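Local coordinates for long form salivary protein D7L1 (Aedes aegypti, PDB 3DXL), which binds and sequesters host biogenic amines and leukotrienes in separate pockets, helping the female mosquito to take blood, at residues Q74-F77 against K78-S82; E90-A93 against N94-Q98; K212-F215 against K216-N219; D265-E268 against V269-Q272. One frame throughout, in Å; residues are numbered along the deposited sequence.

Interaction 1: Q74-F77 against K78-S82; sequences QEQF and KAYPS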
ATOM      1  N   GLN A  74      -6.228  13.815 -14.169  1.00 16.13           N
ATOM      2  CA  GLN A  74      -5.407  14.119 -15.340  1.00 17.17           C
ATOM      3  C   GLN A  74      -4.040  13.421 -15.286  1.00 16.78           C
ATOM      4  O   GLN A  74      -3.559  12.930 -16.306  1.00 16.52           O
ATOM      5  CB  GLN A  74      -5.255  15.628 -15.536  1.00 18.15           C
ATOM      6  CG  GLN A  74      -6.578  16.370 -15.824  1.00 20.54           C
ATOM      7  CD  GLN A  74      -7.310  15.899 -17.088  1.00 23.27           C
ATOM      8  OE1 GLN A  74      -6.704  15.382 -18.037  1.00 24.33           O
ATOM      9  NE2 GLN A  74      -8.628  16.094 -17.104  1.00 25.45           N
ATOM     10  N   GLU A  75      -3.434  13.350 -14.095  1.00 16.91           N
ATOM     11  CA  GLU A  75      -2.172  12.633 -13.920  1.00 16.83           C
ATOM     12  C   GLU A  75      -2.351  11.157 -14.254  1.00 15.28           C
ATOM     13  O   GLU A  75      -1.524  10.552 -14.942  1.00 15.50           O
ATOM     14  CB  GLU A  75      -1.641  12.782 -12.489  1.00 17.69           C
ATOM     15  CG  GLU A  75      -0.989  14.122 -12.189  1.00 20.49           C
ATOM     16  CD  GLU A  75       0.174  14.438 -13.120  1.00 22.88           C
ATOM     17  OE1 GLU A  75       1.063  13.575 -13.300  1.00 24.19           O
ATOM     18  OE2 GLU A  75       0.187  15.555 -13.673  1.00 25.69           O
ATOM     19  N   GLN A  76      -3.455  10.589 -13.776  1.00 14.37           N
ATOM     20  CA  GLN A  76      -3.763   9.194 -14.012  1.00 13.91           C
ATOM     21  C   GLN A  76      -3.957   8.885 -15.499  1.00 13.88           C
ATOM     22  O   GLN A  76      -3.424   7.904 -16.019  1.00 13.81           O
ATOM     23  CB  GLN A  76      -4.984   8.780 -13.189  1.00 13.64           C
ATOM     24  CG  GLN A  76      -5.226   7.285 -13.134  1.00 12.29           C
ATOM     25  CD  GLN A  76      -4.200   6.525 -12.309  1.00 11.83           C
ATOM     26  OE1 GLN A  76      -3.295   7.108 -11.716  1.00 12.67           O
ATOM     27  NE2 GLN A  76      -4.344   5.219 -12.282  1.00 11.47           N
ATOM     28  N   PHE A  77      -4.722   9.731 -16.179  1.00 14.23           N
ATOM     29  CA  PHE A  77      -4.995   9.548 -17.601  1.00 14.38           C
ATOM     30  C   PHE A  77      -3.737   9.731 -18.460  1.00 14.50           C
ATOM     31  O   PHE A  77      -3.551   9.028 -19.448  1.00 14.97           O
ATOM     32  CB  PHE A  77      -6.127  10.492 -18.026  1.00 14.56           C
ATOM     33  CG  PHE A  77      -6.567  10.341 -19.458  1.00 14.86           C
ATOM     34  CD1 PHE A  77      -6.772   9.092 -20.029  1.00 15.03           C
ATOM     35  CD2 PHE A  77      -6.830  11.477 -20.220  1.00 15.95           C
ATOM     36  CE1 PHE A  77      -7.200   8.984 -21.358  1.00 15.65           C
ATOM     37  CE2 PHE A  77      -7.259  11.376 -21.540  1.00 15.96           C
ATOM     38  CZ  PHE A  77      -7.450  10.135 -22.107  1.00 16.01           C
ATOM     39  N   LYS A  78      -2.889  10.676 -18.077  1.00 15.31           N
ATOM     40  CA  LYS A  78      -1.601  10.873 -18.753  1.00 16.37           C
ATOM     41  C   LYS A  78      -0.740   9.608 -18.696  1.00 16.52           C
ATOM     42  O   LYS A  78      -0.119   9.221 -19.687  1.00 16.66           O
ATOM     43  CB  LYS A  78      -0.859  12.056 -18.139  1.00 17.23           C
ATOM     44  CG  LYS A  78       0.483  12.375 -18.778  1.00 19.88           C
ATOM     45  CD  LYS A  78       1.124  13.572 -18.097  1.00 23.39           C
ATOM     46  CE  LYS A  78       2.315  14.095 -18.878  1.00 25.31           C
ATOM     47  NZ  LYS A  78       2.946  15.246 -18.176  1.00 26.73           N
ATOM     48  N   ALA A  79      -0.727   8.968 -17.529  1.00 15.89           N
ATOM     49  CA  ALA A  79       0.038   7.739 -17.326  1.00 15.60           C
ATOM     50  C   ALA A  79      -0.607   6.535 -18.008  1.00 15.35           C
ATOM     51  O   ALA A  79       0.088   5.604 -18.424  1.00 15.87           O
ATOM     52  CB  ALA A  79       0.217   7.466 -15.843  1.00 15.83           C
ATOM     53  N   TYR A  80      -1.939   6.547 -18.122  1.00 14.80           N
ATOM     54  CA  TYR A  80      -2.672   5.415 -18.688  1.00 14.76           C
ATOM     55  C   TYR A  80      -3.676   5.818 -19.776  1.00 15.21           C
ATOM     56  O   TYR A  80      -4.893   5.744 -19.563  1.00 15.04           O
ATOM     57  CB  TYR A  80      -3.360   4.605 -17.575  1.00 14.16           C
ATOM     58  CG  TYR A  80      -2.373   4.070 -16.567  1.00 14.20           C
ATOM     59  CD1 TYR A  80      -1.639   2.917 -16.833  1.00 14.51           C
ATOM     60  CD2 TYR A  80      -2.141   4.747 -15.372  1.00 13.84           C
ATOM     61  CE1 TYR A  80      -0.710   2.436 -15.929  1.00 13.94           C
ATOM     62  CE2 TYR A  80      -1.213   4.275 -14.455  1.00 13.76           C
ATOM     63  CZ  TYR A  80      -0.505   3.124 -14.746  1.00 13.14           C
ATOM     64  OH  TYR A  80       0.417   2.655 -13.848  1.00 13.70           O
ATOM     65  N   PRO A  81      -3.172   6.248 -20.953  1.00 15.97           N
ATOM     66  CA  PRO A  81      -4.066   6.652 -22.056  1.00 16.19           C
ATOM     67  C   PRO A  81      -5.053   5.571 -22.485  1.00 16.61           C
ATOM     68  O   PRO A  81      -6.143   5.891 -22.962  1.00 16.66           O
ATOM     69  CB  PRO A  81      -3.109   6.975 -23.220  1.00 16.58           C
ATOM     70  CG  PRO A  81      -1.759   6.515 -22.791  1.00 16.86           C
ATOM     71  CD  PRO A  81      -1.748   6.414 -21.303  1.00 16.35           C
ATOM     72  N   SER A  82      -4.677   4.307 -22.328  1.00 16.82           N
ATOM     73  CA  SER A  82      -5.541   3.196 -22.717  1.00 17.50           C
ATOM     74  C   SER A  82      -6.753   2.995 -21.797  1.00 17.20           C
ATOM     75  O   SER A  82      -7.676   2.251 -22.137  1.00 17.55           O
ATOM     76  CB  SER A  82      -4.730   1.897 -22.802  1.00 18.04           C
ATOM     77  OG  SER A  82      -4.312   1.465 -21.514  1.00 19.92           O
TER

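Interaction 2: E90-A93 against N94-Q98; sequences EAYA and NAVKQ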
ATOM      1  N   GLU A  90     -12.398  14.032 -19.142  1.00 14.42           N
ATOM      2  CA  GLU A  90     -12.626  15.454 -18.918  1.00 15.65           C
ATOM      3  C   GLU A  90     -13.952  15.733 -18.200  1.00 14.52           C
ATOM      4  O   GLU A  90     -13.998  16.579 -17.302  1.00 14.57           O
ATOM      5  CB  GLU A  90     -12.490  16.252 -20.225  1.00 15.69           C
ATOM      6  CG  GLU A  90     -11.021  16.370 -20.648  1.00 18.01           C
ATOM      7  CD  GLU A  90     -10.787  16.946 -22.031  1.00 19.14           C
ATOM      8  OE1 GLU A  90     -11.733  17.025 -22.845  1.00 22.59           O
ATOM      9  OE2 GLU A  90      -9.618  17.299 -22.303  1.00 23.45           O
ATOM     10  N   ALA A  91     -15.007  15.000 -18.565  1.00 14.29           N
ATOM     11  CA  ALA A  91     -16.311  15.149 -17.902  1.00 14.42           C
ATOM     12  C   ALA A  91     -16.211  14.779 -16.414  1.00 13.66           C
ATOM     13  O   ALA A  91     -16.776  15.460 -15.562  1.00 13.77           O
ATOM     14  CB  ALA A  91     -17.374  14.314 -18.602  1.00 14.87           C
ATOM     15  N   TYR A  92     -15.455  13.722 -16.110  1.00 13.22           N
ATOM     16  CA  TYR A  92     -15.246  13.269 -14.740  1.00 13.13           C
ATOM     17  C   TYR A  92     -14.426  14.300 -13.963  1.00 12.85           C
ATOM     18  O   TYR A  92     -14.799  14.702 -12.853  1.00 13.18           O
ATOM     19  CB  TYR A  92     -14.579  11.887 -14.770  1.00 12.56           C
ATOM     20  CG  TYR A  92     -14.100  11.307 -13.452  1.00 12.11           C
ATOM     21  CD1 TYR A  92     -14.815  11.484 -12.272  1.00 12.54           C
ATOM     22  CD2 TYR A  92     -12.933  10.542 -13.407  1.00 12.40           C
ATOM     23  CE1 TYR A  92     -14.367  10.926 -11.077  1.00 12.41           C
ATOM     24  CE2 TYR A  92     -12.478   9.983 -12.217  1.00 12.23           C
ATOM     25  CZ  TYR A  92     -13.194  10.178 -11.063  1.00 12.16           C
ATOM     26  OH  TYR A  92     -12.733   9.609  -9.890  1.00 12.36           O
ATOM     27  N   ALA A  93     -13.326  14.757 -14.552  1.00 13.39           N
ATOM     28  CA  ALA A  93     -12.502  15.772 -13.905  1.00 14.42           C
ATOM     29  C   ALA A  93     -13.301  17.054 -13.643  1.00 15.09           C
ATOM     30  O   ALA A  93     -13.207  17.647 -12.567  1.00 15.11           O
ATOM     31  CB  ALA A  93     -11.269  16.074 -14.737  1.00 14.64           C
ATOM     32  N   ASN A  94     -14.090  17.472 -14.635  1.00 15.97           N
ATOM     33  CA  ASN A  94     -14.964  18.636 -14.490  1.00 16.90           C
ATOM     34  C   ASN A  94     -15.949  18.499 -13.332  1.00 16.93           C
ATOM     35  O   ASN A  94     -16.125  19.436 -12.556  1.00 17.39           O
ATOM     36  CB  ASN A  94     -15.711  18.928 -15.799  1.00 17.35           C
ATOM     37  CG  ASN A  94     -14.813  19.525 -16.860  1.00 19.39           C
ATOM     38  OD1 ASN A  94     -13.726  20.026 -16.566  1.00 20.67           O
ATOM     39  ND2 ASN A  94     -15.266  19.478 -18.110  1.00 21.26           N
ATOM     40  N   ALA A  95     -16.587  17.333 -13.216  1.00 16.45           N
ATOM     41  CA  ALA A  95     -17.519  17.078 -12.114  1.00 17.00           C
ATOM     42  C   ALA A  95     -16.828  17.187 -10.748  1.00 17.30           C
ATOM     43  O   ALA A  95     -17.381  17.750  -9.805  1.00 17.56           O
ATOM     44  CB  ALA A  95     -18.196  15.730 -12.283  1.00 16.99           C
ATOM     45  N   VAL A  96     -15.604  16.674 -10.652  1.00 17.40           N
ATOM     46  CA  VAL A  96     -14.834  16.796  -9.409  1.00 18.11           C
ATOM     47  C   VAL A  96     -14.451  18.256  -9.130  1.00 19.43           C
ATOM     48  O   VAL A  96     -14.661  18.752  -8.024  1.00 19.60           O
ATOM     49  CB  VAL A  96     -13.589  15.870  -9.408  1.00 17.59           C
ATOM     50  CG1 VAL A  96     -12.706  16.134  -8.182  1.00 17.86           C
ATOM     51  CG2 VAL A  96     -14.024  14.413  -9.428  1.00 16.25           C
ATOM     52  N   LYS A  97     -13.920  18.940 -10.144  1.00 20.55           N
ATOM     53  CA  LYS A  97     -13.540  20.356 -10.040  1.00 22.08           C
ATOM     54  C   LYS A  97     -14.670  21.267  -9.559  1.00 22.15           C
ATOM     55  O   LYS A  97     -14.423  22.256  -8.866  1.00 22.84           O
ATOM     56  CB  LYS A  97     -13.023  20.864 -11.387  1.00 22.23           C
ATOM     57  CG  LYS A  97     -11.549  20.585 -11.635  1.00 23.49           C
ATOM     58  CD  LYS A  97     -11.082  21.124 -12.987  1.00 23.43           C
ATOM     59  CE  LYS A  97     -10.723  22.607 -12.932  1.00 25.43           C
ATOM     60  NZ  LYS A  97     -11.909  23.478 -12.705  1.00 26.12           N
ATOM     61  N   GLN A  98     -15.900  20.919  -9.925  1.00 21.74           N
ATOM     62  CA  GLN A  98     -17.072  21.748  -9.638  1.00 21.77           C
ATOM     63  C   GLN A  98     -17.809  21.384  -8.343  1.00 21.00           C
ATOM     64  O   GLN A  98     -18.750  22.073  -7.945  1.00 21.40           O
ATOM     65  CB  GLN A  98     -18.021  21.730 -10.836  1.00 22.17           C
ATOM     66  CG  GLN A  98     -17.441  22.434 -12.062  1.00 24.02           C
ATOM     67  CD  GLN A  98     -18.052  21.968 -13.371  1.00 25.71           C
ATOM     68  OE1 GLN A  98     -19.243  21.670 -13.449  1.00 28.19           O
ATOM     69  NE2 GLN A  98     -17.233  21.913 -14.416  1.00 28.06           N
TER

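Interaction 3: K212-F215 against K216-N219; sequences KRDF and KLVN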
ATOM      1  N   LYS A 212       4.369   1.520  13.135  1.00 11.34           N
ATOM      2  CA  LYS A 212       3.593   1.292  14.348  1.00 11.61           C
ATOM      3  C   LYS A 212       2.431   0.340  14.115  1.00 10.98           C
ATOM      4  O   LYS A 212       2.140  -0.508  14.950  1.00 11.29           O
ATOM      5  CB  LYS A 212       3.070   2.607  14.927  1.00 11.87           C
ATOM      6  CG  LYS A 212       4.157   3.454  15.574  1.00 13.83           C
ATOM      7  CD  LYS A 212       3.659   4.860  15.907  1.00 16.64           C
ATOM      8  CE  LYS A 212       2.536   4.824  16.924  1.00 18.91           C
ATOM      9  NZ  LYS A 212       2.075   6.201  17.283  1.00 20.97           N
ATOM     10  N   ARG A 213       1.757   0.499  12.970  1.00 10.94           N
ATOM     11  CA  ARG A 213       0.640  -0.344  12.596  1.00 11.30           C
ATOM     12  C   ARG A 213       1.057  -1.814  12.653  1.00 10.35           C
ATOM     13  O   ARG A 213       0.344  -2.651  13.185  1.00 10.93           O
ATOM     14  CB  ARG A 213       0.165   0.029  11.185  1.00 11.35           C
ATOM     15  CG  ARG A 213      -1.100  -0.667  10.729  1.00 11.59           C
ATOM     16  CD  ARG A 213      -1.464  -0.267   9.300  1.00 12.54           C
ATOM     17  NE  ARG A 213      -2.902  -0.448   9.059  1.00 14.51           N
ATOM     18  CZ  ARG A 213      -3.471  -1.595   8.708  1.00 14.25           C
ATOM     19  NH1 ARG A 213      -2.733  -2.683   8.520  1.00 14.47           N
ATOM     20  NH2 ARG A 213      -4.782  -1.664   8.526  1.00 13.35           N
ATOM     21  N   ASP A 214       2.220  -2.110  12.082  1.00 10.40           N
ATOM     22  CA  ASP A 214       2.709  -3.486  12.041  1.00 10.11           C
ATOM     23  C   ASP A 214       3.145  -4.031  13.408  1.00 10.08           C
ATOM     24  O   ASP A 214       2.966  -5.211  13.683  1.00 10.53           O
ATOM     25  CB  ASP A 214       3.822  -3.626  11.013  1.00 10.07           C
ATOM     26  CG  ASP A 214       3.294  -3.648   9.586  1.00 10.13           C
ATOM     27  OD1 ASP A 214       2.057  -3.772   9.387  1.00 10.34           O
ATOM     28  OD2 ASP A 214       4.129  -3.546   8.661  1.00  9.52           O
ATOM     29  N   PHE A 215       3.677  -3.162  14.269  1.00 10.12           N
ATOM     30  CA  PHE A 215       3.942  -3.559  15.659  1.00 10.84           C
ATOM     31  C   PHE A 215       2.657  -3.916  16.398  1.00 10.91           C
ATOM     32  O   PHE A 215       2.585  -4.940  17.090  1.00 11.15           O
ATOM     33  CB  PHE A 215       4.678  -2.460  16.430  1.00 10.72           C
ATOM     34  CG  PHE A 215       6.183  -2.573  16.383  1.00 10.62           C
ATOM     35  CD1 PHE A 215       6.851  -2.645  15.167  1.00 11.77           C
ATOM     36  CD2 PHE A 215       6.928  -2.553  17.558  1.00 10.88           C
ATOM     37  CE1 PHE A 215       8.237  -2.731  15.121  1.00 11.76           C
ATOM     38  CE2 PHE A 215       8.322  -2.641  17.518  1.00 12.28           C
ATOM     39  CZ  PHE A 215       8.969  -2.719  16.298  1.00 11.03           C
ATOM     40  N   LYS A 216       1.625  -3.084  16.235  1.00 11.58           N
ATOM     41  CA  LYS A 216       0.376  -3.339  16.928  1.00 12.53           C
ATOM     42  C   LYS A 216      -0.260  -4.644  16.469  1.00 12.35           C
ATOM     43  O   LYS A 216      -0.848  -5.370  17.269  1.00 12.93           O
ATOM     44  CB  LYS A 216      -0.581  -2.158  16.783  1.00 13.35           C
ATOM     45  CG  LYS A 216      -0.097  -0.927  17.531  1.00 16.32           C
ATOM     46  CD  LYS A 216      -1.048   0.245  17.426  1.00 20.71           C
ATOM     47  CE  LYS A 216      -0.486   1.455  18.168  1.00 23.00           C
ATOM     48  NZ  LYS A 216      -1.279   2.690  17.905  1.00 25.74           N
ATOM     49  N   LEU A 217      -0.088  -4.971  15.187  1.00 12.78           N
ATOM     50  CA  LEU A 217      -0.624  -6.219  14.648  1.00 13.43           C
ATOM     51  C   LEU A 217       0.066  -7.481  15.169  1.00 13.44           C
ATOM     52  O   LEU A 217      -0.501  -8.568  15.089  1.00 14.87           O
ATOM     53  CB  LEU A 217      -0.637  -6.206  13.115  1.00 13.33           C
ATOM     54  CG  LEU A 217      -1.765  -5.342  12.546  1.00 13.45           C
ATOM     55  CD1 LEU A 217      -1.512  -5.019  11.085  1.00 14.30           C
ATOM     56  CD2 LEU A 217      -3.131  -6.001  12.748  1.00 16.05           C
ATOM     57  N   VAL A 218       1.275  -7.342  15.714  1.00 13.28           N
ATOM     58  CA  VAL A 218       1.907  -8.461  16.422  1.00 13.11           C
ATOM     59  C   VAL A 218       1.883  -8.264  17.933  1.00 13.22           C
ATOM     60  O   VAL A 218       2.681  -8.861  18.667  1.00 13.20           O
ATOM     61  CB  VAL A 218       3.328  -8.810  15.895  1.00 12.84           C
ATOM     62  CG1 VAL A 218       3.240  -9.307  14.466  1.00 12.24           C
ATOM     63  CG2 VAL A 218       4.266  -7.627  15.998  1.00 11.77           C
ATOM     64  N   ASN A 219       0.951  -7.428  18.399  1.00 13.97           N
ATOM     65  CA  ASN A 219       0.683  -7.257  19.834  1.00 14.34           C
ATOM     66  C   ASN A 219       1.870  -6.681  20.609  1.00 14.50           C
ATOM     67  O   ASN A 219       2.137  -7.059  21.754  1.00 14.98           O
ATOM     68  CB  ASN A 219       0.163  -8.568  20.446  1.00 15.40           C
ATOM     69  CG  ASN A 219      -0.947  -9.201  19.602  1.00 16.85           C
ATOM     70  OD1 ASN A 219      -1.902  -8.526  19.200  1.00 20.14           O
ATOM     71  ND2 ASN A 219      -0.817 -10.490  19.317  1.00 18.12           N
TER
HETATM   72  O   HOH W   1      -0.721   5.710  16.643  1.00 40.54           O

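Interaction 4: D265-E268 against V269-Q272; sequences DYRE and VRSQ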
ATOM      1  N   ASP A 265       8.266  -9.747   9.713  1.00  8.52           N
ATOM      2  CA  ASP A 265       7.925 -11.087   9.243  1.00  8.60           C
ATOM      3  C   ASP A 265       6.424 -11.214   8.994  1.00  8.16           C
ATOM      4  O   ASP A 265       5.988 -11.754   7.975  1.00  8.25           O
ATOM      5  CB  ASP A 265       8.331 -12.172  10.254  1.00  9.36           C
ATOM      6  CG  ASP A 265       9.821 -12.478  10.255  1.00 11.14           C
ATOM      7  OD1 ASP A 265      10.586 -11.970   9.409  1.00 10.68           O
ATOM      8  OD2 ASP A 265      10.215 -13.251  11.148  1.00 14.91           O
ATOM      9  N   TYR A 266       5.615 -10.732   9.933  1.00  8.05           N
ATOM     10  CA  TYR A 266       4.167 -10.847   9.761  1.00  8.30           C
ATOM     11  C   TYR A 266       3.665  -9.949   8.622  1.00  8.15           C
ATOM     12  O   TYR A 266       2.754 -10.333   7.877  1.00  8.71           O
ATOM     13  CB  TYR A 266       3.436 -10.537  11.063  1.00  9.27           C
ATOM     14  CG  TYR A 266       1.946 -10.840  11.054  1.00  8.91           C
ATOM     15  CD1 TYR A 266       1.445 -12.015  10.487  1.00  9.83           C
ATOM     16  CD2 TYR A 266       1.039  -9.960  11.655  1.00  9.79           C
ATOM     17  CE1 TYR A 266       0.081 -12.291  10.504  1.00 10.53           C
ATOM     18  CE2 TYR A 266      -0.322 -10.240  11.680  1.00 10.25           C
ATOM     19  CZ  TYR A 266      -0.788 -11.403  11.107  1.00 11.07           C
ATOM     20  OH  TYR A 266      -2.127 -11.701  11.136  1.00 12.06           O
ATOM     21  N   ARG A 267       4.291  -8.786   8.457  1.00  7.94           N
ATOM     22  CA  ARG A 267       3.970  -7.943   7.312  1.00  8.31           C
ATOM     23  C   ARG A 267       4.259  -8.661   5.999  1.00  7.84           C
ATOM     24  O   ARG A 267       3.462  -8.559   5.057  1.00  8.46           O
ATOM     25  CB  ARG A 267       4.695  -6.601   7.377  1.00  8.31           C
ATOM     26  CG  ARG A 267       4.358  -5.663   6.202  1.00  8.54           C
ATOM     27  CD  ARG A 267       2.852  -5.425   6.075  1.00  8.85           C
ATOM     28  NE  ARG A 267       2.479  -4.500   5.008  1.00  8.75           N
ATOM     29  CZ  ARG A 267       2.433  -3.178   5.142  1.00  8.97           C
ATOM     30  NH1 ARG A 267       2.787  -2.597   6.289  1.00  9.37           N
ATOM     31  NH2 ARG A 267       2.012  -2.429   4.123  1.00  8.84           N
ATOM     32  N   GLU A 268       5.378  -9.383   5.917  1.00  8.33           N
ATOM     33  CA  GLU A 268       5.666 -10.130   4.691  1.00  8.34           C
ATOM     34  C   GLU A 268       4.538 -11.120   4.383  1.00  8.35           C
ATOM     35  O   GLU A 268       4.103 -11.243   3.233  1.00  8.45           O
ATOM     36  CB  GLU A 268       7.010 -10.861   4.785  1.00  8.91           C
ATOM     37  CG  GLU A 268       7.438 -11.563   3.478  1.00  9.54           C
ATOM     38  CD  GLU A 268       6.802 -12.941   3.247  1.00 10.31           C
ATOM     39  OE1 GLU A 268       6.522 -13.655   4.231  1.00 11.37           O
ATOM     40  OE2 GLU A 268       6.593 -13.311   2.067  1.00 10.83           O
ATOM     41  N   VAL A 269       4.078 -11.832   5.405  1.00  8.35           N
ATOM     42  CA  VAL A 269       2.996 -12.792   5.252  1.00  8.96           C
ATOM     43  C   VAL A 269       1.737 -12.101   4.723  1.00  8.89           C
ATOM     44  O   VAL A 269       1.108 -12.553   3.756  1.00  9.19           O
ATOM     45  CB  VAL A 269       2.700 -13.522   6.584  1.00  9.43           C
ATOM     46  CG1 VAL A 269       1.420 -14.349   6.485  1.00 10.65           C
ATOM     47  CG2 VAL A 269       3.871 -14.428   6.962  1.00 10.74           C
ATOM     48  N   ARG A 270       1.371 -10.982   5.341  1.00  8.92           N
ATOM     49  CA  ARG A 270       0.165 -10.270   4.944  1.00  9.15           C
ATOM     50  C   ARG A 270       0.313  -9.623   3.565  1.00  8.67           C
ATOM     51  O   ARG A 270      -0.692  -9.433   2.861  1.00  9.55           O
ATOM     52  CB  ARG A 270      -0.239  -9.265   6.022  1.00  8.91           C
ATOM     53  CG  ARG A 270      -0.700  -9.965   7.293  1.00  9.86           C
ATOM     54  CD  ARG A 270      -1.218  -9.015   8.350  1.00 10.80           C
ATOM     55  NE  ARG A 270      -0.112  -8.302   8.977  1.00 11.19           N
ATOM     56  CZ  ARG A 270       0.194  -7.025   8.745  1.00 11.15           C
ATOM     57  NH1 ARG A 270      -0.535  -6.298   7.902  1.00 12.37           N
ATOM     58  NH2 ARG A 270       1.239  -6.472   9.354  1.00 11.83           N
ATOM     59  N   SER A 271       1.544  -9.315   3.149  1.00  8.44           N
ATOM     60  CA  SER A 271       1.771  -8.725   1.822  1.00  8.60           C
ATOM     61  C   SER A 271       1.478  -9.715   0.701  1.00  8.55           C
ATOM     62  O   SER A 271       1.321  -9.317  -0.455  1.00  9.05           O
ATOM     63  CB  SER A 271       3.188  -8.166   1.655  1.00  8.95           C
ATOM     64  OG  SER A 271       4.126  -9.194   1.357  1.00  8.71           O
ATOM     65  N   GLN A 272       1.402 -11.002   1.036  1.00  8.66           N
ATOM     66  CA  GLN A 272       1.100 -12.017   0.033  1.00 10.05           C
ATOM     67  C   GLN A 272      -0.345 -11.970  -0.445  1.00  9.62           C
ATOM     68  O   GLN A 272      -0.642 -12.476  -1.526  1.00 10.74           O
ATOM     69  CB  GLN A 272       1.370 -13.412   0.591  1.00 10.45           C
ATOM     70  CG  GLN A 272       2.816 -13.642   1.009  1.00 12.17           C
ATOM     71  CD  GLN A 272       3.035 -14.950   1.749  1.00 12.61           C
ATOM     72  OE1 GLN A 272       2.117 -15.748   1.928  1.00 15.02           O
ATOM     73  NE2 GLN A 272       4.264 -15.161   2.205  1.00 14.29           N
TER
HETATM   74  O   HOH W   2       6.284 -16.347   4.274  1.00 21.90           O

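Interaction 1: Q74-F77 against K78-S82
Q76 carries CG opposite its own backbone N (chi1 -168°) and then bends at chi2 (70°), while Y80 holds its ring opposite its carbonyl carbon (chi1 -59°); together these torsions bring the amide up to CD2 of the ring, the two side chains crossing at a slant, at the C-terminal end of helix 71-79 in the all-helical odorant-binding fold. Q76 NE2 lies 3.8 Å from Y80 CD2, and with the planes far from parallel the groups pack without stacking. Glutamine suits this buried place because it offers a donor and an acceptor: OE1 accepts from F4 N and NE2 donates to L127 O, which fixes the rotation of the amide. Beneath them the backbone finishes its last turn. K78 N reaches Q74 O at 2.9 Å and A79 N reaches E75 O at 3.1 Å. Y80 N divides itself between Q76 O at 2.9 Å and, weakly, F77 O, as Y80 leaves helical geometry. The apolar ring of F77 suits a helix-helix seam, touching K86 and V89 of helix 86-97. Proline fits the exit: P81 N sits 3.2 Å from F77 O with no hydrogen to give.

Interaction 2: E90-A93 against N94-Q98
N94 begins the last turns of helix 86-97, a surface helix of the N-terminal odorant-binding-type fold, and its N donates to E90 O at 2.8 Å. Its side chain, with CG beside the backbone N (chi1 -73°), folds back over the same carbonyl: CG lies 3.1 Å from E90 O, but the ND2 hydrogens are badly aimed for a bond. A polar asparagine is at home here, on the exposed side of the helix. A95 follows, binding A91 O through its N at 3.0 Å; its small CB and that of A91 both fit against H120. V96 faces the interior. Its CG2 sits beside the backbone N, which carries it to 3.9 Å from Y92 CE1, the valine running next to the tyrosine ring in the same direction. Both pack on I73 of helix 71-79 and V116 of helix 106-119, where apolar valine and tyrosine carbon fit well. Y92 OH is hydrogen-bonded to Y113 OH and to a glycerol, probably from the crystallisation liquor. K97 turns back to solvent, its aliphatic stem starting over A93 O, and its N meets A93 O at 2.8 Å, the N-H...O angle nearly straight at 171°.

Interaction 3: K212-F215 against K216-N219
F215 O is gripped at the end of its helix by two backbone donors: V218 N at 3.1 Å, approaching from above the carbonyl plane, and K220 N, whose bond belongs to a Schellman motif. N219 N closes the inner loop of that motif on K216 O at 3.0 Å. The C-prime residue of this motif takes a positive phi, and N219 supplies it (phi 64°), asparagine being one of the residues that accepts this conformation most readily. V218 N also leans weakly on D214 O. Just before this the bonding is regular, with K216 N at 2.9 Å from K212 O and L217 N at 3.1 Å from R213 O. R213 is extended, with CG opposite its backbone N (chi1 -173°), and runs alongside L217, so that NH1 comes 3.7 Å from L217 CD1; the leucine methyl touches a guanidinium whose salt bridges go to D19 and E18. Two lysine ammonium groups share a water, K212 NZ at 2.9 Å and K216 NZ more weakly at 3.3 Å, while K212 NZ is also paired with E209 and E226. F215 is buried against L225 of helix 223-234 and A263 of helix 257-271, and the latter helix also meets V218 and D214.

Interaction 4: D265-E268 against V269-Q272
Y266 and R270, one turn apart, cross at about a right angle. R270 is bent at chi3 and passes its stem over one face of the phenol ring: CD lies 3.9 Å from the ring centroid in a CH-pi contact, and NE rides 3.3 Å above the plane, offset toward the rim. The guanidinium is turned 63° from the ring, so this is no flat stack. R267 CA lies over one face of the guanidinium, 3.7 Å from R270 NH2. Arginine suits the place because a long aliphatic stem covers the aromatic while the charged end reaches D214 of helix 208-217. R267 pairs with E210 and D214. On another side of the helix E268 bends at chi2 (-82°) and brings its carboxylate obliquely across Q272. Q272 NE2 donates to E268 OE2 at 3.0 Å on its syn side, nearly straight at 167°, and S152 OG bonds the same oxygen; a water donates to E268 OE1 at 2.7 Å. S271 turns its hydroxyl back to E268 O at 2.8 Å and also meets Y153 N. Such bonds probably hold E268 steady. With D265, which is bonded to Y178, it forms part of the noradrenaline site in the C-terminal amine pocket.

The four contacts form two pairs on opposite sides of the chain's centre. Interactions 1 and 2 lie on consecutive helices, 71-79 and 86-97, and touch where Q74 NE2 packs 3.5 Å from A93 CB; the side chain of Y92 comes within about 6 Å of that of W37 in the leukotriene E4 pocket. Interactions 3 and 4, with centres about 12 Å apart, are joined by the carboxylate of D214, which takes R270 NH2 on OD1 at 2.8 Å and R267 NH1 on OD2 at 2.9 Å. Interaction 4 itself contributes D265 and E268 to the amine site. The nearest atoms of interactions 1 and 4 are about 18 Å apart. Lipids and amines bind independently, in the N-terminal and C-terminal pockets.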